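Local coordinates for ferredoxin-like protein (Thermotoga maritima, PDB 7KOE), which probably relays electrons through two [4Fe-4S] clusters as the ferredoxin-like subunit of a flavin-containing electron-transfer complex, at residues 37-47 and 60-70. Numbering follows the deposited sequence.
Sequences PCVSCCPADVY and GCLECGTCRIV. With SF4 (iron/sulfur cluster), chain M; SF4 (iron/sulfur cluster), chain N.
P43 sets its CG 3.7 Å from C64 SG, beside a [4Fe-4S] cubane gripped by four thiolates, one on each iron: C42 from one segment and C61, C64 and C67 from the other. The cluster itself thus joins 37-47 to 60-70. The C-x-x-C-x-x-C run at 61-67 with a remote cysteine followed by proline is the classic ferredoxin cluster motif. C42 SG swings anti to its backbone N (chi1 -167°), which carries it to FE4. The loop 61-65 wraps the cubane closely: L62 N lies 3.4 Å from cluster S3, G65 N lies a similar distance from S4, and E63 N hydrogen-bonds to C61 SG (3.4 Å), a link that could temper the charge on that thiolate.

Around the cluster the fit is apolar. The methyl of A44 meets L62 CD1 at 3.8 Å. On the Y47 ring, CE2 touches C67 CB at 3.5 Å and also nears cluster S2; C67 SG sits at the ring edge, 5.2 Å from the centroid. V46 CG1 lies over one face and C38 CB over the opposite one, both toward the rim. An alanine in place of Y47 would probably leave a gap beside C67 CB, C38 CB and V46 CG1 and bare the S2 corner of the cluster on that side.

Farther along, V70 packs CG2 on P37 CB (3.8 Å), and T66 turns its methyl CG2 to the carbonyl oxygen of C41. C38 SG binds FE3 of the second cluster, which makes 37-47 a ligand-bearing segment for both; the weakly bonded helical turn around 37-40 packs against helix 66-70 beside the path from one cluster to the other. G60, at the far end, touches FAD. Strand 53-56 backs Y47 and V46, strand 21-22 adds L21 against both, and helix 3-7 brings L7 onto A44.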
loop_
_atom_site.group_PDB
_atom_site.type_symbol
_atom_site.label_atom_id
_atom_site.label_comp_id
_atom_site.label_asym_id
_atom_site.label_seq_id
_atom_site.Cartn_x
_atom_site.Cartn_y
_atom_site.Cartn_z
ATOM N N PRO D 37 43.896 -19.414 2.046
ATOM C CA PRO D 37 42.434 -19.532 2.093
ATOM C C PRO D 37 41.794 -18.845 3.282
ATOM O O PRO D 37 40.566 -18.739 3.318
ATOM C CB PRO D 37 42.216 -21.045 2.147
ATOM C CG PRO D 37 43.394 -21.536 2.853
ATOM C CD PRO D 37 44.542 -20.690 2.383
ATOM N N CYS D 38 42.605 -18.355 4.221
ATOM C CA CYS D 38 42.042 -17.619 5.383
ATOM C C CYS D 38 41.621 -16.225 4.904
ATOM O O CYS D 38 40.641 -15.689 5.448
ATOM C CB CYS D 38 43.043 -17.522 6.528
ATOM S SG CYS D 38 44.720 -17.085 6.002
ATOM N N VAL D 39 42.331 -15.678 3.912
ATOM C CA VAL D 39 42.007 -14.365 3.366
ATOM C C VAL D 39 40.813 -14.463 2.430
ATOM O O VAL D 39 39.860 -13.685 2.530
ATOM C CB VAL D 39 43.228 -13.766 2.647
ATOM C CG1 VAL D 39 42.901 -12.396 2.105
ATOM C CG2 VAL D 39 44.406 -13.682 3.574
ATOM N N SER D 40 40.840 -15.426 1.514
ATOM C CA SER D 40 39.840 -15.507 0.463
ATOM C C SER D 40 38.530 -16.131 0.916
ATOM O O SER D 40 37.551 -16.068 0.172
ATOM C CB SER D 40 40.387 -16.291 -0.731
ATOM O OG SER D 40 41.002 -17.493 -0.319
ATOM N N CYS D 41 38.475 -16.732 2.099
ATOM C CA CYS D 41 37.231 -17.292 2.600
ATOM C C CYS D 41 36.791 -16.677 3.913
ATOM O O CYS D 41 35.974 -17.276 4.614
ATOM C CB CYS D 41 37.339 -18.811 2.760
ATOM S SG CYS D 41 38.134 -19.638 1.377
ATOM N N CYS D 42 37.323 -15.506 4.273
ATOM C CA CYS D 42 36.852 -14.878 5.538
ATOM C C CYS D 42 35.702 -13.924 5.219
ATOM O O CYS D 42 35.927 -12.946 4.487
ATOM C CB CYS D 42 37.944 -14.140 6.300
ATOM S SG CYS D 42 37.431 -13.718 7.986
ATOM N N PRO D 43 34.482 -14.188 5.731
ATOM C CA PRO D 43 33.305 -13.358 5.468
ATOM C C PRO D 43 33.378 -11.954 6.036
ATOM O O PRO D 43 32.470 -11.162 5.778
ATOM C CB PRO D 43 32.183 -14.150 6.141
ATOM C CG PRO D 43 32.856 -14.933 7.165
ATOM C CD PRO D 43 34.144 -15.339 6.574
ATOM N N ALA D 44 34.420 -11.610 6.788
ATOM C CA ALA D 44 34.493 -10.317 7.450
ATOM C C ALA D 44 35.779 -9.571 7.130
ATOM O O ALA D 44 36.037 -8.535 7.748
ATOM C CB ALA D 44 34.354 -10.482 8.959
ATOM N N ASP D 45 36.576 -10.079 6.183
ATOM C CA ASP D 45 37.860 -9.525 5.755
ATOM C C ASP D 45 38.810 -9.309 6.922
ATOM O O ASP D 45 39.492 -8.284 6.992
ATOM C CB ASP D 45 37.666 -8.217 4.993
ATOM C CG ASP D 45 37.640 -8.414 3.499
ATOM O OD1 ASP D 45 38.392 -9.277 3.007
ATOM O OD2 ASP D 45 36.869 -7.714 2.816
ATOM N N VAL D 46 38.838 -10.263 7.852
ATOM C CA VAL D 46 39.692 -10.148 9.025
ATOM C C VAL D 46 41.152 -10.305 8.631
ATOM O O VAL D 46 42.010 -9.508 9.022
ATOM C CB VAL D 46 39.272 -11.183 10.082
ATOM C CG1 VAL D 46 40.358 -11.399 11.094
ATOM C CG2 VAL D 46 38.001 -10.750 10.758
ATOM N N TYR D 47 41.446 -11.301 7.813
ATOM C CA TYR D 47 42.814 -11.594 7.434
ATOM C C TYR D 47 43.179 -10.857 6.161
ATOM O O TYR D 47 42.438 -10.882 5.178
ATOM C CB TYR D 47 42.997 -13.092 7.237
ATOM C CG TYR D 47 42.819 -13.871 8.501
ATOM C CD1 TYR D 47 43.871 -14.045 9.375
ATOM C CD2 TYR D 47 41.600 -14.424 8.825
ATOM C CE1 TYR D 47 43.712 -14.753 10.533
ATOM C CE2 TYR D 47 41.437 -15.122 9.976
ATOM C CZ TYR D 47 42.490 -15.288 10.827
ATOM O OH TYR D 47 42.320 -15.996 11.986
ATOM N N GLY D 60 36.488 -7.332 13.807
ATOM C CA GLY D 60 35.341 -7.597 12.969
ATOM C C GLY D 60 34.956 -9.039 12.826
ATOM O O GLY D 60 34.080 -9.345 12.015
ATOM N N CYS D 61 35.624 -9.908 13.582
ATOM C CA CYS D 61 35.355 -11.363 13.498
ATOM C C CYS D 61 33.897 -11.656 13.851
ATOM O O CYS D 61 33.437 -11.207 14.913
ATOM C CB CYS D 61 36.274 -12.152 14.419
ATOM S SG CYS D 61 36.159 -13.938 14.151
ATOM N N LEU D 62 33.220 -12.377 12.957
ATOM C CA LEU D 62 31.847 -12.822 13.118
ATOM C C LEU D 62 31.744 -14.170 13.807
ATOM O O LEU D 62 30.644 -14.723 13.876
ATOM C CB LEU D 62 31.154 -12.882 11.761
ATOM C CG LEU D 62 30.986 -11.545 11.050
ATOM C CD1 LEU D 62 30.842 -11.762 9.587
ATOM C CD2 LEU D 62 29.787 -10.816 11.573
ATOM N N GLU D 63 32.873 -14.713 14.279
ATOM C CA GLU D 63 32.956 -15.920 15.109
ATOM C C GLU D 63 32.394 -17.148 14.409
ATOM O O GLU D 63 31.887 -18.066 15.050
ATOM C CB GLU D 63 32.269 -15.731 16.457
ATOM C CG GLU D 63 32.625 -14.481 17.196
ATOM C CD GLU D 63 31.831 -14.362 18.464
ATOM O OE1 GLU D 63 31.107 -15.316 18.804
ATOM O OE2 GLU D 63 31.914 -13.321 19.125
ATOM N N CYS D 64 32.391 -17.115 13.074
ATOM C CA CYS D 64 31.836 -18.252 12.294
ATOM C C CYS D 64 32.725 -19.475 12.516
ATOM O O CYS D 64 32.194 -20.520 12.920
ATOM C CB CYS D 64 31.735 -17.921 10.811
ATOM S SG CYS D 64 33.198 -17.085 10.153
ATOM N N GLY D 65 34.028 -19.332 12.272
ATOM C CA GLY D 65 34.945 -20.432 12.476
ATOM C C GLY D 65 35.541 -20.973 11.200
ATOM O O GLY D 65 36.210 -22.004 11.224
ATOM N N THR D 66 35.298 -20.280 10.087
ATOM C CA THR D 66 35.756 -20.726 8.776
ATOM C C THR D 66 37.273 -20.758 8.702
ATOM O O THR D 66 37.861 -21.703 8.167
ATOM C CB THR D 66 35.197 -19.794 7.702
ATOM O OG1 THR D 66 33.769 -19.858 7.708
ATOM C CG2 THR D 66 35.704 -20.134 6.339
ATOM N N CYS D 67 37.904 -19.686 9.185
ATOM C CA CYS D 67 39.382 -19.527 9.119
ATOM C C CYS D 67 40.096 -20.723 9.753
ATOM O O CYS D 67 41.066 -21.207 9.151
ATOM C CB CYS D 67 39.835 -18.234 9.784
ATOM S SG CYS D 67 38.931 -17.831 11.300
ATOM N N ARG D 68 39.639 -21.173 10.922
ATOM C CA ARG D 68 40.289 -22.293 11.586
ATOM C C ARG D 68 40.177 -23.557 10.752
ATOM O O ARG D 68 41.101 -24.378 10.715
ATOM C CB ARG D 68 39.658 -22.503 12.953
ATOM C CG ARG D 68 40.210 -23.648 13.758
ATOM C CD ARG D 68 39.352 -23.887 14.973
ATOM N NE ARG D 68 37.971 -23.565 14.671
ATOM C CZ ARG D 68 37.003 -24.460 14.586
ATOM N NH1 ARG D 68 37.258 -25.737 14.796
ATOM N NH2 ARG D 68 35.785 -24.078 14.286
ATOM N N ILE D 69 39.063 -23.707 10.046
ATOM C CA ILE D 69 38.772 -24.933 9.320
ATOM C C ILE D 69 39.354 -24.887 7.916
ATOM O O ILE D 69 39.899 -25.880 7.428
ATOM C CB ILE D 69 37.251 -25.145 9.321
ATOM C CG1 ILE D 69 36.778 -25.387 10.745
ATOM C CG2 ILE D 69 36.855 -26.298 8.475
ATOM C CD1 ILE D 69 35.309 -25.430 10.882
ATOM N N VAL D 70 39.299 -23.727 7.260
ATOM C CA VAL D 70 39.771 -23.644 5.883
ATOM C C VAL D 70 41.293 -23.600 5.845
ATOM O O VAL D 70 41.902 -23.831 4.794
ATOM C CB VAL D 70 39.138 -22.432 5.175
ATOM C CG1 VAL D 70 39.821 -21.143 5.572
ATOM C CG2 VAL D 70 39.118 -22.612 3.675
HETATM FE FE1 SF4 M . 36.211 -14.292 12.422
HETATM FE FE2 SF4 M . 34.617 -16.144 10.648
HETATM FE FE3 SF4 M . 37.521 -16.734 11.223
HETATM FE FE4 SF4 M . 36.777 -14.400 9.458
HETATM S S1 SF4 M . 36.352 -16.492 9.453
HETATM S S2 SF4 M . 37.946 -14.642 11.228
HETATM S S3 SF4 M . 35.041 -14.051 10.652
HETATM S S4 SF4 M . 35.787 -16.384 12.418
HETATM FE FE1 SF4 N . 48.947 -18.894 7.194
HETATM FE FE2 SF4 N . 47.581 -20.219 4.851
HETATM FE FE3 SF4 N . 45.989 -18.489 6.746
HETATM FE FE4 SF4 N . 47.024 -21.174 7.662
HETATM S S1 SF4 N . 45.823 -20.495 6.032
HETATM S S2 SF4 N . 47.190 -19.169 8.376
HETATM S S3 SF4 N . 48.782 -20.899 6.481
HETATM S S4 SF4 N . 47.747 -18.214 5.566
#